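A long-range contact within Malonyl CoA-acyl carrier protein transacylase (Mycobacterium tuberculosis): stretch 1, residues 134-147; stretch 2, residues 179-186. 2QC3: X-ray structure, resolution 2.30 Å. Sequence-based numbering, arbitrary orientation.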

ATOM      1  N   ALA A 134      13.489  -8.832  -0.837  1.00 21.63           N
ATOM      2  CA  ALA A 134      12.774  -9.496   0.226  1.00 21.08           C
ATOM      3  C   ALA A 134      13.775 -10.437   0.880  1.00 21.07           C
ATOM      4  O   ALA A 134      14.665 -10.976   0.213  1.00 21.26           O
ATOM      5  CB  ALA A 134      11.592 -10.290  -0.348  1.00 21.16           C
ATOM      6  N   VAL A 135      13.660 -10.597   2.189  1.00 21.58           N
ATOM      7  CA  VAL A 135      14.524 -11.509   2.922  1.00 22.15           C
ATOM      8  C   VAL A 135      13.565 -12.342   3.760  1.00 23.42           C
ATOM      9  O   VAL A 135      12.946 -11.837   4.697  1.00 22.22           O
ATOM     10  CB  VAL A 135      15.506 -10.774   3.855  1.00 22.71           C
ATOM     11  CG1 VAL A 135      16.378 -11.791   4.584  1.00 21.78           C
ATOM     12  CG2 VAL A 135      16.383  -9.809   3.044  1.00 22.98           C
ATOM     13  N   LEU A 136      13.427 -13.612   3.404  1.00 23.38           N
ATOM     14  CA  LEU A 136      12.521 -14.493   4.121  1.00 24.93           C
ATOM     15  C   LEU A 136      13.262 -15.528   4.953  1.00 24.54           C
ATOM     16  O   LEU A 136      14.242 -16.120   4.501  1.00 23.01           O
ATOM     17  CB  LEU A 136      11.584 -15.192   3.135  1.00 28.16           C
ATOM     18  CG  LEU A 136      10.688 -14.270   2.305  1.00 31.13           C
ATOM     19  CD1 LEU A 136       9.663 -15.103   1.533  1.00 33.24           C
ATOM     20  CD2 LEU A 136       9.979 -13.286   3.228  1.00 34.86           C
ATOM     21  N   GLY A 137      12.786 -15.737   6.177  1.00 24.61           N
ATOM     22  CA  GLY A 137      13.413 -16.705   7.056  1.00 27.20           C
ATOM     23  C   GLY A 137      14.694 -16.192   7.690  1.00 28.94           C
ATOM     24  O   GLY A 137      14.954 -14.982   7.713  1.00 28.21           O
ATOM     25  N   GLY A 138      15.501 -17.121   8.194  1.00 26.95           N
ATOM     26  CA  GLY A 138      16.747 -16.756   8.838  1.00 28.60           C
ATOM     27  C   GLY A 138      16.482 -16.304  10.259  1.00 29.10           C
ATOM     28  O   GLY A 138      15.329 -16.105  10.644  1.00 29.55           O
ATOM     29  N   ASP A 139      17.540 -16.158  11.047  1.00 29.02           N
ATOM     30  CA  ASP A 139      17.395 -15.709  12.423  1.00 29.87           C
ATOM     31  C   ASP A 139      17.181 -14.202  12.360  1.00 30.02           C
ATOM     32  O   ASP A 139      18.040 -13.466  11.870  1.00 27.97           O
ATOM     33  CB  ASP A 139      18.649 -16.038  13.228  1.00 31.77           C
ATOM     34  CG  ASP A 139      18.539 -15.598  14.670  1.00 35.14           C
ATOM     35  OD1 ASP A 139      18.747 -14.397  14.947  1.00 34.99           O
ATOM     36  OD2 ASP A 139      18.229 -16.451  15.526  1.00 36.96           O
ATOM     37  N   GLU A 140      16.032 -13.752  12.851  1.00 28.70           N
ATOM     38  CA  GLU A 140      15.681 -12.340  12.809  1.00 30.84           C
ATOM     39  C   GLU A 140      16.802 -11.394  13.222  1.00 29.99           C
ATOM     40  O   GLU A 140      17.160 -10.488  12.474  1.00 29.44           O
ATOM     41  CB  GLU A 140      14.447 -12.068  13.671  1.00 31.04           C
ATOM     42  CG  GLU A 140      13.923 -10.658  13.510  1.00 31.88           C
ATOM     43  CD  GLU A 140      12.702 -10.392  14.353  1.00 33.38           C
ATOM     44  OE1 GLU A 140      12.832 -10.283  15.593  1.00 32.39           O
ATOM     45  OE2 GLU A 140      11.606 -10.296  13.769  1.00 34.18           O
ATOM     46  N   THR A 141      17.349 -11.603  14.413  1.00 29.93           N
ATOM     47  CA  THR A 141      18.421 -10.753  14.906  1.00 30.53           C
ATOM     48  C   THR A 141      19.589 -10.736  13.929  1.00 29.06           C
ATOM     49  O   THR A 141      20.078  -9.672  13.556  1.00 28.95           O
ATOM     50  CB  THR A 141      18.896 -11.218  16.304  1.00 31.27           C
ATOM     51  OG1 THR A 141      17.847 -10.994  17.255  1.00 33.02           O
ATOM     52  CG2 THR A 141      20.139 -10.450  16.740  1.00 30.77           C
ATOM     53  N   GLU A 142      20.025 -11.912  13.503  1.00 28.32           N
ATOM     54  CA  GLU A 142      21.130 -11.998  12.558  1.00 30.07           C
ATOM     55  C   GLU A 142      20.831 -11.299  11.226  1.00 27.00           C
ATOM     56  O   GLU A 142      21.686 -10.610  10.678  1.00 25.42           O
ATOM     57  CB  GLU A 142      21.492 -13.459  12.311  1.00 33.71           C
ATOM     58  CG  GLU A 142      21.954 -14.181  13.569  1.00 42.13           C
ATOM     59  CD  GLU A 142      23.077 -13.444  14.280  1.00 46.15           C
ATOM     60  OE1 GLU A 142      24.097 -13.135  13.622  1.00 48.60           O
ATOM     61  OE2 GLU A 142      22.945 -13.172  15.496  1.00 49.58           O
ATOM     62  N   VAL A 143      19.623 -11.476  10.704  1.00 26.23           N
ATOM     63  CA  VAL A 143      19.254 -10.830   9.450  1.00 24.54           C
ATOM     64  C   VAL A 143      19.268  -9.307   9.619  1.00 24.02           C
ATOM     65  O   VAL A 143      19.946  -8.602   8.872  1.00 24.19           O
ATOM     66  CB  VAL A 143      17.853 -11.282   8.966  1.00 24.69           C
ATOM     67  CG1 VAL A 143      17.342 -10.358   7.873  1.00 22.46           C
ATOM     68  CG2 VAL A 143      17.931 -12.703   8.424  1.00 24.55           C
ATOM     69  N   LEU A 144      18.540  -8.804  10.611  1.00 23.24           N
ATOM     70  CA  LEU A 144      18.484  -7.365  10.834  1.00 23.29           C
ATOM     71  C   LEU A 144      19.880  -6.807  11.059  1.00 24.10           C
ATOM     72  O   LEU A 144      20.264  -5.826  10.430  1.00 23.19           O
ATOM     73  CB  LEU A 144      17.552  -7.040  12.004  1.00 20.23           C
ATOM     74  CG  LEU A 144      16.078  -7.254  11.620  1.00 21.80           C
ATOM     75  CD1 LEU A 144      15.162  -7.025  12.801  1.00 20.00           C
ATOM     76  CD2 LEU A 144      15.721  -6.303  10.490  1.00 19.62           C
ATOM     77  N   SER A 145      20.642  -7.453  11.933  1.00 24.89           N
ATOM     78  CA  SER A 145      22.014  -7.048  12.218  1.00 25.75           C
ATOM     79  C   SER A 145      22.835  -6.994  10.932  1.00 25.75           C
ATOM     80  O   SER A 145      23.587  -6.048  10.699  1.00 25.21           O
ATOM     81  CB  SER A 145      22.653  -8.042  13.186  1.00 27.71           C
ATOM     82  OG  SER A 145      24.051  -7.856  13.260  1.00 31.40           O
ATOM     83  N   ARG A 146      22.689  -8.011  10.091  1.00 24.73           N
ATOM     84  CA  ARG A 146      23.430  -8.029   8.846  1.00 23.15           C
ATOM     85  C   ARG A 146      23.037  -6.836   7.980  1.00 22.13           C
ATOM     86  O   ARG A 146      23.890  -6.226   7.346  1.00 21.77           O
ATOM     87  CB  ARG A 146      23.187  -9.335   8.085  1.00 23.79           C
ATOM     88  CG  ARG A 146      23.990  -9.448   6.786  1.00 24.41           C
ATOM     89  CD  ARG A 146      25.482  -9.246   7.045  1.00 26.55           C
ATOM     90  NE  ARG A 146      26.282  -9.309   5.825  1.00 29.95           N
ATOM     91  CZ  ARG A 146      27.576  -8.999   5.761  1.00 31.33           C
ATOM     92  NH1 ARG A 146      28.221  -8.601   6.851  1.00 29.92           N
ATOM     93  NH2 ARG A 146      28.229  -9.101   4.611  1.00 30.32           N
ATOM     94  N   LEU A 147      21.749  -6.497   7.959  1.00 20.90           N
ATOM     95  CA  LEU A 147      21.300  -5.364   7.157  1.00 23.09           C
ATOM     96  C   LEU A 147      22.002  -4.068   7.572  1.00 21.85           C
ATOM     97  O   LEU A 147      22.470  -3.314   6.721  1.00 20.16           O
ATOM     98  CB  LEU A 147      19.776  -5.176   7.257  1.00 22.12           C
ATOM     99  CG  LEU A 147      18.831  -6.301   6.808  1.00 25.15           C
ATOM    100  CD1 LEU A 147      17.410  -5.731   6.662  1.00 24.15           C
ATOM    101  CD2 LEU A 147      19.286  -6.894   5.483  1.00 23.53           C
ATOM    102  N   PRO A 179      24.050 -14.481   2.174  1.00 32.21           N
ATOM    103  CA  PRO A 179      22.875 -14.367   3.035  1.00 31.74           C
ATOM    104  C   PRO A 179      23.014 -15.020   4.404  1.00 30.47           C
ATOM    105  O   PRO A 179      23.729 -16.007   4.570  1.00 29.69           O
ATOM    106  CB  PRO A 179      21.769 -15.001   2.193  1.00 31.16           C
ATOM    107  CG  PRO A 179      22.507 -16.026   1.381  1.00 33.06           C
ATOM    108  CD  PRO A 179      23.760 -15.291   0.976  1.00 31.70           C
ATOM    109  N   PRO A 180      22.362 -14.439   5.419  1.00 29.68           N
ATOM    110  CA  PRO A 180      22.436 -15.021   6.760  1.00 29.88           C
ATOM    111  C   PRO A 180      21.851 -16.436   6.687  1.00 28.53           C
ATOM    112  O   PRO A 180      20.940 -16.695   5.903  1.00 26.84           O
ATOM    113  CB  PRO A 180      21.573 -14.077   7.593  1.00 29.19           C
ATOM    114  CG  PRO A 180      21.782 -12.750   6.908  1.00 30.54           C
ATOM    115  CD  PRO A 180      21.702 -13.122   5.444  1.00 30.35           C
ATOM    116  N   ALA A 181      22.378 -17.344   7.496  1.00 29.25           N
ATOM    117  CA  ALA A 181      21.915 -18.727   7.508  1.00 31.55           C
ATOM    118  C   ALA A 181      20.396 -18.862   7.460  1.00 32.16           C
ATOM    119  O   ALA A 181      19.678 -18.206   8.217  1.00 32.98           O
ATOM    120  CB  ALA A 181      22.456 -19.442   8.745  1.00 31.64           C
ATOM    121  N   LYS A 182      19.921 -19.714   6.554  1.00 32.83           N
ATOM    122  CA  LYS A 182      18.497 -19.998   6.389  1.00 34.07           C
ATOM    123  C   LYS A 182      17.645 -18.897   5.766  1.00 33.68           C
ATOM    124  O   LYS A 182      16.473 -19.124   5.451  1.00 34.00           O
ATOM    125  CB  LYS A 182      17.887 -20.395   7.734  1.00 36.73           C
ATOM    126  CG  LYS A 182      18.276 -21.783   8.227  1.00 41.36           C
ATOM    127  CD  LYS A 182      17.608 -22.086   9.568  1.00 43.55           C
ATOM    128  CE  LYS A 182      17.654 -23.571   9.917  1.00 44.64           C
ATOM    129  NZ  LYS A 182      19.037 -24.103  10.073  1.00 45.09           N
ATOM    130  N   ALA A 183      18.220 -17.711   5.592  1.00 31.46           N
ATOM    131  CA  ALA A 183      17.483 -16.593   5.010  1.00 30.61           C
ATOM    132  C   ALA A 183      17.546 -16.600   3.487  1.00 29.79           C
ATOM    133  O   ALA A 183      18.609 -16.765   2.896  1.00 29.56           O
ATOM    134  CB  ALA A 183      18.027 -15.268   5.549  1.00 28.14           C
ATOM    135  N   ARG A 184      16.390 -16.421   2.860  1.00 30.09           N
ATOM    136  CA  ARG A 184      16.287 -16.381   1.408  1.00 30.65           C
ATOM    137  C   ARG A 184      16.228 -14.918   1.001  1.00 28.74           C
ATOM    138  O   ARG A 184      15.427 -14.158   1.530  1.00 29.22           O
ATOM    139  CB  ARG A 184      15.008 -17.080   0.940  1.00 31.88           C
ATOM    140  CG  ARG A 184      15.062 -18.591   0.935  1.00 39.98           C
ATOM    141  CD  ARG A 184      13.662 -19.160   1.097  1.00 45.02           C
ATOM    142  NE  ARG A 184      12.684 -18.456   0.274  1.00 48.23           N
ATOM    143  CZ  ARG A 184      11.407 -18.290   0.606  1.00 51.54           C
ATOM    144  NH1 ARG A 184      10.944 -18.777   1.752  1.00 52.09           N
ATOM    145  NH2 ARG A 184      10.590 -17.632  -0.205  1.00 52.81           N
ATOM    146  N   VAL A 185      17.074 -14.531   0.059  1.00 26.41           N
ATOM    147  CA  VAL A 185      17.110 -13.161  -0.410  1.00 26.41           C
ATOM    148  C   VAL A 185      16.654 -13.108  -1.854  1.00 27.34           C
ATOM    149  O   VAL A 185      17.218 -13.785  -2.713  1.00 27.47           O
ATOM    150  CB  VAL A 185      18.530 -12.579  -0.318  1.00 24.75           C
ATOM    151  CG1 VAL A 185      18.545 -11.151  -0.873  1.00 26.36           C
ATOM    152  CG2 VAL A 185      19.002 -12.598   1.134  1.00 22.58           C
ATOM    153  N   ARG A 186      15.627 -12.311  -2.117  1.00 28.62           N
ATOM    154  CA  ARG A 186      15.108 -12.168  -3.468  1.00 30.08           C
ATOM    155  C   ARG A 186      14.942 -10.701  -3.843  1.00 28.67           C
ATOM    156  O   ARG A 186      14.143  -9.982  -3.240  1.00 27.44           O
ATOM    157  CB  ARG A 186      13.757 -12.877  -3.606  1.00 33.32           C
ATOM    158  CG  ARG A 186      12.661 -12.301  -2.726  1.00 39.76           C
ATOM    159  CD  ARG A 186      11.308 -12.930  -3.048  1.00 44.41           C
ATOM    160  NE  ARG A 186      10.918 -12.683  -4.433  1.00 46.82           N
ATOM    161  CZ  ARG A 186       9.865 -11.954  -4.796  1.00 47.60           C
ATOM    162  NH1 ARG A 186       9.088 -11.401  -3.874  1.00 46.85           N
ATOM    163  NH2 ARG A 186       9.601 -11.764  -6.082  1.00 47.88           N
TER
HETATM  164  O   HOH W   1      20.159 -16.236   9.963  1.00 42.28           O

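The contact centres on a short antiparallel ladder. Strand 134-136 and strand 184-186 run at 163° between their N-to-C directions, with axes approaching to 4.7 Å, and four backbone hydrogen bonds join them in two reciprocal pairs. A134 N donates to R186 O at 2.7 Å and R186 N returns a bond to A134 O at 2.9 Å; two residues along, L136 N donates to R184 O at 2.8 Å and R184 N to L136 O at 2.7 Å. Between these rings, V135 and V185 form the non-hydrogen-bonded pair, and their CA atoms lie closer, at 4.5 Å, than the CA atoms of the hydrogen-bonded pairs, A134 with R186 and L136 with R184, at 5.1 and 5.0 Å. Three of the four accepting carbonyls also receive a CA-H group: V135 CA sits 3.1 Å from R184 O, V185 CA 3.3 Å from A134 O, and A183 CA 3.3 Å from L136 O.

Beyond the ladder, stretch 2 makes a turn beside the glycines of stretch 1, and glycine makes close packing possible. P180 to A183 form a type II turn, closed by A183 N donating to P180 O at 2.9 Å; K182 takes the positive phi of 72° that this turn type requires at its third position. Next to it lie G137 and G138, both with positive phi. The CA atoms of G138 and A183 are just 3.9 Å apart, and an ideal CB on G138 would clash with A183 CB. G138 CA also lies 3.3 Å from A181 O, a CA-H...O contact. A water extends the link, accepting from D139 N at 2.8 Å and donating to A181 O at 2.7 Å, so it bridges the two backbones where D139 N and A181 O stand 4.1 Å apart.

D139 caps the helix that begins at E140. As N-cap its OD1 accepts from E142 N at 3.1 Å, while its side-chain end leads away from the other stretch, so the cap serves the helix rather than the interface.

The side chains sort by sheet face. V135 and V185 share one face, meeting through CG2 atoms at 4.3 Å, and V135 CG1 reaches A183 CB at 4.0 Å. The helix adds to this apolar cluster: V143 CG2 lies 3.9 Å from A183 CB and 4.0 Å from P180 CB, so one methyl touches both ends of the turn. One helical turn on, R146 points its CB toward the other stretch, 3.9 Å from P180 CG, using its aliphatic root for packing.

A134, L136, R184 and R186 occupy the other face, where each small or apolar residue is paired with an arginine. L136 CB lies over one face of the R184 guanidinium, and L136 CD1 comes within 3.2 Å of R184 NH2. A134 CB packs 3.3 Å from R186 CG. Both arginines are exposed, whereas A134 is buried. The pattern is economical: backbone bonds set the register, glycine admits the turn, and the valine face packs against A183 and V143.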